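Local structure of hypoxanthine phosphoribosyltransferase (Bacillus anthracis, 4QYI) at residues A[11-14]-A[15-19]; A[23-26]-A[27-30]; A[72-75]-A[76-79]; A[112-115]-A[116-120]. The protein probably catalyses the transfer of a phosphoribosyl group from phosphoribosyl pyrophosphate to hypoxanthine or guanine in purine salvage. All coordinates share one frame; numbering follows the deposited sequence.

Interaction 1 of 4, residues A[11-14]-A[15-19]; sequences TLIS and EEQLQ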
loop_
_atom_site.group_PDB
_atom_site.type_symbol
_atom_site.label_atom_id
_atom_site.label_comp_id
_atom_site.label_asym_id
_atom_site.label_seq_id
_atom_site.Cartn_x
_atom_site.Cartn_y
_atom_site.Cartn_z
ATOM N N THR A 11 12.440 -0.975 20.626
ATOM C CA THR A 11 11.313 -0.281 20.028
ATOM C C THR A 11 11.718 1.188 20.011
ATOM O O THR A 11 12.099 1.704 21.050
ATOM C CB THR A 11 10.083 -0.411 20.924
ATOM O OG1 THR A 11 9.796 -1.799 21.140
ATOM C CG2 THR A 11 8.887 0.322 20.324
ATOM N N LEU A 12 11.657 1.854 18.858
ATOM C CA LEU A 12 12.028 3.276 18.782
ATOM C C LEU A 12 10.801 4.185 18.815
ATOM O O LEU A 12 10.827 5.232 19.452
ATOM C CB LEU A 12 12.879 3.552 17.541
ATOM C CG LEU A 12 13.558 4.926 17.388
ATOM C CD1 LEU A 12 14.711 5.069 18.379
ATOM C CD2 LEU A 12 14.069 5.093 15.961
ATOM N N ILE A 13 9.737 3.786 18.122
ATOM C CA ILE A 13 8.509 4.559 18.092
ATOM C C ILE A 13 7.399 3.542 18.201
ATOM O O ILE A 13 7.287 2.653 17.372
ATOM C CB ILE A 13 8.348 5.348 16.782
ATOM C CG1 ILE A 13 9.626 6.135 16.476
ATOM C CG2 ILE A 13 7.158 6.287 16.885
ATOM C CD1 ILE A 13 9.574 6.891 15.168
ATOM N N SER A 14 6.568 3.666 19.227
ATOM C CA SER A 14 5.527 2.687 19.453
ATOM C C SER A 14 4.367 2.810 18.493
ATOM O O SER A 14 4.186 3.813 17.824
ATOM C CB SER A 14 4.980 2.832 20.876
ATOM O OG SER A 14 4.222 4.021 21.003
ATOM N N GLU A 15 3.569 1.757 18.464
ATOM C CA GLU A 15 2.371 1.707 17.666
ATOM C C GLU A 15 1.471 2.908 17.997
ATOM O O GLU A 15 0.982 3.599 17.105
ATOM C CB GLU A 15 1.655 0.391 17.970
ATOM C CG GLU A 15 0.335 0.193 17.258
ATOM C CD GLU A 15 -0.265 -1.179 17.536
ATOM O OE1 GLU A 15 0.381 -2.021 18.203
ATOM O OE2 GLU A 15 -1.384 -1.429 17.056
ATOM N N GLU A 16 1.271 3.166 19.285
ATOM C CA GLU A 16 0.409 4.265 19.712
ATOM C C GLU A 16 0.993 5.645 19.334
ATOM O O GLU A 16 0.260 6.557 18.965
ATOM C CB GLU A 16 0.113 4.115 21.216
ATOM C CG GLU A 16 -0.929 5.035 21.800
ATOM C CD GLU A 16 -0.456 6.439 22.142
ATOM O OE1 GLU A 16 0.697 6.808 21.837
ATOM O OE2 GLU A 16 -1.250 7.182 22.760
ATOM N N GLN A 17 2.303 5.810 19.456
ATOM C CA GLN A 17 2.925 7.068 19.050
ATOM C C GLN A 17 2.727 7.296 17.550
ATOM O O GLN A 17 2.488 8.414 17.109
ATOM C CB GLN A 17 4.412 7.050 19.331
ATOM C CG GLN A 17 4.782 7.234 20.775
ATOM C CD GLN A 17 6.282 7.092 20.898
ATOM O OE1 GLN A 17 6.818 5.998 20.790
ATOM N NE2 GLN A 17 6.973 8.209 21.051
ATOM N N LEU A 18 2.848 6.228 16.773
ATOM C CA LEU A 18 2.668 6.335 15.334
ATOM C C LEU A 18 1.252 6.758 15.017
ATOM O O LEU A 18 1.057 7.675 14.234
ATOM C CB LEU A 18 2.979 5.018 14.643
ATOM C CG LEU A 18 4.453 4.665 14.633
ATOM C CD1 LEU A 18 4.702 3.206 14.284
ATOM C CD2 LEU A 18 5.145 5.586 13.651
ATOM N N GLN A 19 0.270 6.120 15.640
ATOM C CA GLN A 19 -1.122 6.476 15.381
ATOM C C GLN A 19 -1.418 7.937 15.734
ATOM O O GLN A 19 -2.095 8.628 14.978
ATOM C CB GLN A 19 -2.067 5.560 16.146
ATOM C CG GLN A 19 -3.540 5.747 15.824
ATOM C CD GLN A 19 -4.442 5.171 16.908
ATOM O OE1 GLN A 19 -5.582 5.610 17.086
ATOM N NE2 GLN A 19 -3.939 4.173 17.630
#
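Ser-14 and Gln-17 meet where the chain leaves strand 8-13 and starts helix 15-32, and the first full turn closes with a bond from Leu-18 N to Ser-14 O (3.0 Å). Ser-14 is the N-cap. Its OG sits between its own backbone N and carbonyl carbon (chi1 71°), which points it forward along the chain. There it accepts a bond from Gln-17 N at 3.0 Å. Gln-17 bonds back to Ser-14. Its CG lies beside its own backbone N and the chain runs on extended, so the amide swings back over the cap. Gln-17 OE1 takes the N-H of Ser-14 at 2.8 Å. That bond is nearly straight, at 172°, with the donor tilted 25° from the amide carbonyl plane. A weak second bond runs from Ser-14 OG to Gln-17 OE1, so OE1 is gripped from two sites on one residue.

The apolar half of the contact comes from Ile-13 and Leu-18. Ile-13 CG2 touches Gln-17 CB at 3.8 Å and Leu-18 CD2 at 3.9 Å. The Ile-13 side chain crosses both partners at about a right angle. Leu-18 CG also packs on Ser-14 O, 3.3 Å away. Ile-13 and Leu-18 both reach Phe-148 of strand 145-149, so this side is buried, while Glu-15 and Glu-16 are exposed. Leu-12 and Ile-13 sit opposite the single residue Ile-172, a classic beta bulge. The bulge thus leads directly into a helix start with reciprocal side-chain bonds, the arrangement of a capping box.

Interaction 2 of 4, residues A[23-26]-A[27-30]; sequences KELA and LQIE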
loop_
_atom_site.group_PDB
_atom_site.type_symbol
_atom_site.label_atom_id
_atom_site.label_comp_id
_atom_site.label_asym_id
_atom_site.label_seq_id
_atom_site.Cartn_x
_atom_site.Cartn_y
_atom_site.Cartn_z
ATOM N N LYS A 23 -2.284 10.978 12.877
ATOM C CA LYS A 23 -3.505 11.785 12.994
ATOM C C LYS A 23 -3.171 13.281 12.921
ATOM O O LYS A 23 -3.894 14.072 12.326
ATOM C CB LYS A 23 -4.194 11.541 14.348
ATOM C CG LYS A 23 -4.801 10.172 14.636
ATOM C CD LYS A 23 -5.403 10.208 16.032
ATOM C CE LYS A 23 -5.765 8.823 16.518
ATOM N NZ LYS A 23 -6.275 8.805 17.924
ATOM N N GLU A 24 -2.096 13.657 13.587
ATOM C CA GLU A 24 -1.659 15.038 13.609
ATOM C C GLU A 24 -1.189 15.535 12.240
ATOM O O GLU A 24 -1.480 16.665 11.848
ATOM C CB GLU A 24 -0.562 15.185 14.651
ATOM C CG GLU A 24 0.247 16.485 14.552
ATOM C CD GLU A 24 1.214 16.641 15.706
ATOM O OE1 GLU A 24 1.706 17.772 15.903
ATOM O OE2 GLU A 24 1.477 15.639 16.418
ATOM N N LEU A 25 -0.465 14.695 11.506
ATOM C CA LEU A 25 -0.025 15.079 10.164
ATOM C C LEU A 25 -1.226 15.268 9.243
ATOM O O LEU A 25 -1.252 16.182 8.426
ATOM C CB LEU A 25 0.912 14.031 9.575
ATOM C CG LEU A 25 2.266 13.922 10.265
ATOM C CD1 LEU A 25 3.068 12.794 9.649
ATOM C CD2 LEU A 25 3.043 15.230 10.228
ATOM N N ALA A 26 -2.234 14.420 9.412
ATOM C CA ALA A 26 -3.437 14.538 8.609
ATOM C C ALA A 26 -4.124 15.866 8.891
ATOM O O ALA A 26 -4.641 16.491 7.978
ATOM C CB ALA A 26 -4.379 13.369 8.863
ATOM N N LEU A 27 -4.145 16.304 10.148
ATOM C CA LEU A 27 -4.765 17.595 10.472
ATOM C C LEU A 27 -4.000 18.740 9.792
ATOM O O LEU A 27 -4.598 19.671 9.302
ATOM C CB LEU A 27 -4.839 17.813 11.988
ATOM C CG LEU A 27 -5.837 16.946 12.783
ATOM C CD1 LEU A 27 -5.575 17.055 14.282
ATOM C CD2 LEU A 27 -7.289 17.314 12.456
ATOM N N GLN A 28 -2.677 18.668 9.794
ATOM C CA GLN A 28 -1.857 19.705 9.168
ATOM C C GLN A 28 -2.155 19.781 7.667
ATOM O O GLN A 28 -2.307 20.857 7.106
ATOM C CB GLN A 28 -0.390 19.411 9.404
ATOM C CG GLN A 28 0.007 19.413 10.866
ATOM C CD GLN A 28 1.454 19.015 11.078
ATOM O OE1 GLN A 28 2.247 19.010 10.147
ATOM N NE2 GLN A 28 1.797 18.668 12.312
ATOM N N ILE A 29 -2.280 18.621 7.037
ATOM C CA ILE A 29 -2.630 18.553 5.623
ATOM C C ILE A 29 -4.028 19.134 5.352
ATOM O O ILE A 29 -4.210 19.927 4.439
ATOM C CB ILE A 29 -2.532 17.104 5.117
ATOM C CG1 ILE A 29 -1.061 16.686 5.133
ATOM C CG2 ILE A 29 -3.162 16.967 3.731
ATOM C CD1 ILE A 29 -0.847 15.207 4.925
ATOM N N GLU A 30 -5.027 18.722 6.122
ATOM C CA GLU A 30 -6.376 19.271 5.948
ATOM C C GLU A 30 -6.371 20.812 6.047
ATOM O O GLU A 30 -7.082 21.507 5.323
ATOM C CB GLU A 30 -7.316 18.697 7.003
ATOM C CG GLU A 30 -7.640 17.217 6.830
ATOM C CD GLU A 30 -8.533 16.675 7.947
ATOM O OE1 GLU A 30 -8.352 17.063 9.119
ATOM O OE2 GLU A 30 -9.438 15.880 7.662
#
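Glu-24 and Gln-28 stand one turn apart on helix 15-32, and their side chains cross obliquely. Glu-24 CG points away from its own backbone N (chi1 165°), whereas Gln-28 CG lies beside its N (chi1 -62°). The end of Gln-28 comes against the middle of the Glu-24 chain. Gln-28 NE2 comes to 3.5 Å from Glu-24 CG and 3.7 Å from Glu-24 OE1. The amide and carboxylate planes are 81° apart, almost perpendicular. This is a packing contact. The carboxylate has its salt bridge elsewhere, from Glu-24 OE2 to Lys-21.

The amide oxygen meets Leu-25. The CD2 methyl of Leu-25 lies 3.9 Å from Gln-28 OE1. Gln-28 CG also rests on the Glu-24 carbonyl, 3.3 Å from Glu-24 O. Ile-29 repeats this pattern, with CG1 at 3.3 Å from Leu-25 O.

Below the side chains the backbone is regular. Leu-27, Gln-28, Ile-29 and Glu-30 each donate to the carbonyl four residues earlier. The bond from Glu-30 N to Ala-26 O is 2.9 Å long.

Leu-25, Ala-26 and Ile-29 form the buried side and pack on Leu-54 of helix 48-55. Ile-29 and Gln-28 also touch Tyr-145 of strand 145-149. Lys-23 forms a salt bridge with Glu-20, and Glu-30 forms one with Lys-59. The result is an amphipathic alpha-helix, here packed against a neighbouring helix and a strand of the central sheet of the phosphoribosyltransferase fold.

Interaction 3 of 4, residues A[72-75]-A[76-79]; sequences YGNQ and TETT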
loop_
_atom_site.group_PDB
_atom_site.type_symbol
_atom_site.label_atom_id
_atom_site.label_comp_id
_atom_site.label_asym_id
_atom_site.label_seq_id
_atom_site.Cartn_x
_atom_site.Cartn_y
_atom_site.Cartn_z
ATOM N N TYR A 72 20.315 3.408 -9.461
ATOM C CA TYR A 72 21.233 3.071 -10.534
ATOM C C TYR A 72 22.587 2.670 -9.930
ATOM O O TYR A 72 23.494 2.320 -10.662
ATOM C CB TYR A 72 21.452 4.246 -11.496
ATOM C CG TYR A 72 20.360 4.516 -12.508
ATOM C CD1 TYR A 72 20.249 3.736 -13.651
ATOM C CD2 TYR A 72 19.477 5.586 -12.356
ATOM C CE1 TYR A 72 19.269 3.995 -14.596
ATOM C CE2 TYR A 72 18.510 5.856 -13.300
ATOM C CZ TYR A 72 18.403 5.064 -14.413
ATOM O OH TYR A 72 17.415 5.343 -15.340
ATOM N N GLY A 73 22.728 2.729 -8.609
ATOM C CA GLY A 73 23.995 2.364 -7.946
ATOM C C GLY A 73 24.609 3.568 -7.247
ATOM O O GLY A 73 23.897 4.335 -6.597
ATOM N N ASN A 74 25.922 3.750 -7.377
ATOM C CA ASN A 74 26.602 4.905 -6.752
ATOM C C ASN A 74 26.011 6.241 -7.182
ATOM O O ASN A 74 25.886 7.172 -6.386
ATOM C CB ASN A 74 28.097 4.893 -7.059
ATOM C CG ASN A 74 28.833 3.811 -6.305
ATOM O OD1 ASN A 74 28.286 3.195 -5.391
ATOM N ND2 ASN A 74 30.086 3.586 -6.669
ATOM N N GLN A 75 25.655 6.313 -8.458
ATOM C CA GLN A 75 25.039 7.501 -9.056
ATOM C C GLN A 75 23.841 7.974 -8.226
ATOM O O GLN A 75 23.673 9.172 -7.986
ATOM C CB GLN A 75 24.641 7.179 -10.496
ATOM C CG GLN A 75 25.874 6.844 -11.340
ATOM C CD GLN A 75 25.604 6.290 -12.720
ATOM O OE1 GLN A 75 26.528 6.135 -13.539
ATOM N NE2 GLN A 75 24.355 5.961 -12.983
ATOM N N THR A 76 23.017 7.028 -7.781
ATOM C CA THR A 76 21.853 7.343 -6.962
ATOM C C THR A 76 22.283 7.923 -5.610
ATOM O O THR A 76 21.766 8.948 -5.171
ATOM C CB THR A 76 20.983 6.090 -6.760
ATOM O OG1 THR A 76 20.483 5.652 -8.030
ATOM C CG2 THR A 76 19.814 6.362 -5.811
ATOM N N GLU A 77 23.234 7.266 -4.958
ATOM C CA GLU A 77 23.741 7.713 -3.664
ATOM C C GLU A 77 24.348 9.120 -3.687
ATOM O O GLU A 77 24.320 9.808 -2.687
ATOM C CB GLU A 77 24.798 6.733 -3.168
ATOM C CG GLU A 77 24.250 5.360 -2.822
ATOM C CD GLU A 77 25.360 4.358 -2.620
ATOM O OE1 GLU A 77 25.205 3.173 -2.991
ATOM O OE2 GLU A 77 26.416 4.786 -2.140
ATOM N N THR A 78 24.871 9.560 -4.825
ATOM C CA THR A 78 25.507 10.879 -4.912
ATOM C C THR A 78 24.688 11.933 -5.667
ATOM O O THR A 78 24.828 13.128 -5.410
ATOM C CB THR A 78 26.908 10.789 -5.564
ATOM O OG1 THR A 78 26.786 10.359 -6.922
ATOM C CG2 THR A 78 27.799 9.816 -4.811
ATOM N N THR A 79 23.833 11.509 -6.593
ATOM C CA THR A 79 23.051 12.478 -7.365
ATOM C C THR A 79 21.529 12.323 -7.266
ATOM O O THR A 79 20.805 13.180 -7.763
ATOM C CB THR A 79 23.400 12.397 -8.860
ATOM O OG1 THR A 79 22.796 11.219 -9.420
ATOM C CG2 THR A 79 24.931 12.404 -9.086
#
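Thr-76 and Tyr-72 tie this short helix to the loop before it, and Thr-79 with Gln-75 makes a second tight point. Thr-76 OG1 takes the N-H of Tyr-72 at 2.7 Å, with an angle of 164°. The hydroxyl lies beside its own backbone N (chi1 -63°), which turns it back toward the residues before the helix. It is also bonded to Lys-81 O, its strongest polar partner. At the far end Gln-75 O accepts twice from Thr-79. Thr-79 N is 2.7 Å away, and Thr-79 OG1 is 2.6 Å away. The hydroxyl stands 45° out of the carbonyl plane, and the two donors approach opposite faces of that plane. Thr-78 N bonds to Asn-74 O at 3.0 Å.

Two places are looser. Gly-73, at the N-cap, receives only weak bonds on its O, from Thr-76 N and Glu-77 N. Asn-74 and Glu-77 lie on the exposed side, and Asn-74 OD1 stays 3.9 Å from Glu-77 OE1.

Thr-79 OG1 is also bonded to Lys-81 N. Tyr-72 touches Lys-83 of strand 82-84, and Thr-76 touches Val-82. Helix 74-79 therefore forms the surface connection between the antiparallel strands 62-71 and 82-84 at one edge of the mixed sheet.

Interaction 4 of 4, residues A[112-115]-A[116-120]; sequences FLKD and HFFMH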
loop_
_atom_site.group_PDB
_atom_site.type_symbol
_atom_site.label_atom_id
_atom_site.label_comp_id
_atom_site.label_asym_id
_atom_site.label_seq_id
_atom_site.Cartn_x
_atom_site.Cartn_y
_atom_site.Cartn_z
ATOM N N PHE A 112 14.859 14.521 -7.135
ATOM C CA PHE A 112 14.749 14.053 -8.500
ATOM C C PHE A 112 13.267 13.772 -8.804
ATOM O O PHE A 112 12.745 14.144 -9.855
ATOM C CB PHE A 112 15.629 12.799 -8.650
ATOM C CG PHE A 112 15.796 12.325 -10.042
ATOM C CD1 PHE A 112 14.906 11.414 -10.592
ATOM C CD2 PHE A 112 16.879 12.750 -10.787
ATOM C CE1 PHE A 112 15.081 10.958 -11.880
ATOM C CE2 PHE A 112 17.065 12.292 -12.074
ATOM C CZ PHE A 112 16.169 11.395 -12.623
ATOM N N LEU A 113 12.568 13.126 -7.881
ATOM C CA LEU A 113 11.142 12.840 -8.100
ATOM C C LEU A 113 10.317 14.131 -8.157
ATOM O O LEU A 113 9.340 14.229 -8.894
ATOM C CB LEU A 113 10.586 11.888 -7.052
ATOM C CG LEU A 113 11.219 10.495 -7.061
ATOM C CD1 LEU A 113 10.551 9.619 -6.014
ATOM C CD2 LEU A 113 11.104 9.830 -8.424
ATOM N N LYS A 114 10.756 15.130 -7.414
ATOM C CA LYS A 114 10.111 16.435 -7.441
ATOM C C LYS A 114 10.134 17.023 -8.856
ATOM O O LYS A 114 9.106 17.449 -9.377
ATOM C CB LYS A 114 10.834 17.375 -6.483
ATOM C CG LYS A 114 10.254 18.773 -6.424
ATOM C CD LYS A 114 10.993 19.604 -5.384
ATOM C CE LYS A 114 10.462 21.022 -5.326
ATOM N NZ LYS A 114 11.161 21.840 -4.301
ATOM N N ASP A 115 11.314 17.045 -9.481
ATOM C CA ASP A 115 11.436 17.547 -10.853
ATOM C C ASP A 115 10.545 16.762 -11.819
ATOM O O ASP A 115 9.971 17.328 -12.748
ATOM C CB ASP A 115 12.880 17.475 -11.322
ATOM C CG ASP A 115 13.770 18.485 -10.640
ATOM O OD1 ASP A 115 13.257 19.430 -10.007
ATOM O OD2 ASP A 115 15.000 18.367 -10.786
ATOM N N HIS A 116 10.433 15.451 -11.616
ATOM C CA HIS A 116 9.581 14.642 -12.481
ATOM C C HIS A 116 8.112 15.088 -12.370
ATOM O O HIS A 116 7.436 15.300 -13.376
ATOM C CB HIS A 116 9.704 13.148 -12.151
ATOM C CG HIS A 116 8.759 12.284 -12.928
ATOM N ND1 HIS A 116 8.879 12.083 -14.283
ATOM C CD2 HIS A 116 7.688 11.560 -12.539
ATOM C CE1 HIS A 116 7.916 11.283 -14.699
ATOM N NE2 HIS A 116 7.178 10.953 -13.659
ATOM N N PHE A 117 7.635 15.224 -11.147
ATOM C CA PHE A 117 6.244 15.625 -10.955
ATOM C C PHE A 117 5.983 17.043 -11.468
ATOM O O PHE A 117 4.926 17.298 -12.052
ATOM C CB PHE A 117 5.811 15.502 -9.515
ATOM C CG PHE A 117 5.801 14.095 -9.001
ATOM C CD1 PHE A 117 5.007 13.134 -9.607
ATOM C CD2 PHE A 117 6.539 13.751 -7.883
ATOM C CE1 PHE A 117 4.974 11.837 -9.125
ATOM C CE2 PHE A 117 6.517 12.457 -7.392
ATOM C CZ PHE A 117 5.732 11.501 -8.011
ATOM N N PHE A 118 6.953 17.940 -11.306
ATOM C CA PHE A 118 6.760 19.297 -11.832
ATOM C C PHE A 118 6.531 19.325 -13.332
ATOM O O PHE A 118 5.856 20.221 -13.833
ATOM C CB PHE A 118 7.821 20.310 -11.379
ATOM C CG PHE A 118 7.498 20.952 -10.049
ATOM C CD1 PHE A 118 6.337 21.722 -9.911
ATOM C CD2 PHE A 118 8.347 20.833 -8.954
ATOM C CE1 PHE A 118 6.020 22.333 -8.713
ATOM C CE2 PHE A 118 8.033 21.451 -7.748
ATOM C CZ PHE A 118 6.869 22.200 -7.625
ATOM N N MET A 119 7.052 18.323 -14.044
ATOM C CA MET A 119 6.854 18.246 -15.482
ATOM C C MET A 119 5.375 18.060 -15.798
ATOM O O MET A 119 4.924 18.426 -16.870
ATOM C CB MET A 119 7.703 17.115 -16.097
ATOM C CG MET A 119 9.198 17.433 -16.130
ATOM S SD MET A 119 10.255 16.044 -16.642
ATOM C CE MET A 119 9.458 15.507 -18.155
ATOM N N HIS A 120 4.616 17.516 -14.848
ATOM C CA HIS A 120 3.142 17.330 -15.008
ATOM C C HIS A 120 2.309 18.586 -14.701
ATOM O O HIS A 120 1.090 18.586 -14.866
ATOM C CB HIS A 120 2.682 16.196 -14.105
ATOM C CG HIS A 120 3.139 14.842 -14.556
ATOM N ND1 HIS A 120 2.267 13.794 -14.756
ATOM C CD2 HIS A 120 4.363 14.385 -14.905
ATOM C CE1 HIS A 120 2.944 12.729 -15.160
ATOM N NE2 HIS A 120 4.217 13.064 -15.261
#
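Lys-114 CG points away from its backbone N (chi1 180°), and its fully extended chain runs alongside Phe-118, both side chains pointing the same way. Lys-114 CE reaches the edge of the Phe-118 ring, in its plane, 3.5 Å from CE2. Lys-114 CG adds a contact of 3.7 Å to the same Phe-118 CE2. The aliphatic part of the lysine thus does the touching.

Phe-117 is set differently. Its CG lies beside the backbone N (chi1 -65°), and this turns the ring back over the preceding turn. Its CE2 lies 4.1 Å from Leu-113 CB, and its CD2 is 3.0 Å from Leu-113 O. That carbonyl also accepts from Phe-117 N at 3.0 Å. Phe-118 N bonds to Lys-114 O at 2.9 Å. The next bond, Met-119 N to Asp-115 O, is weak at 3.3 Å.

His-116 turns its ring elsewhere, and its NE2 is bonded to Asp-87. Lys-114, Phe-117 and Phe-118 all pack on Leu-125 of strand 124-129. Leu-113 and His-116 meet Leu-84 of strand 82-84, so helix 108-118 packs against both of these strands of the mixed sheet.

Overall arrangement
The four contacts follow one another along the chain; none nests in or crosses another. Each is local and closes only a turn or two. Interaction 1 joins strand 8-13 of the small antiparallel sheet to the start of helix 15-32. Interaction 2 lies further along that helix; the centres of the two are about 17 Å apart. Interaction 3 closes the helical turn between strands 62-71 and 82-84, on the opposite side of the chain's centre from interaction 2. Interaction 4 lies in the later part of helix 108-118. Interactions 3 and 4 do not touch, though their nearest atoms are about 5 Å apart; strand 82-84 meets both. Strand 145-149 likewise meets interactions 1 and 2.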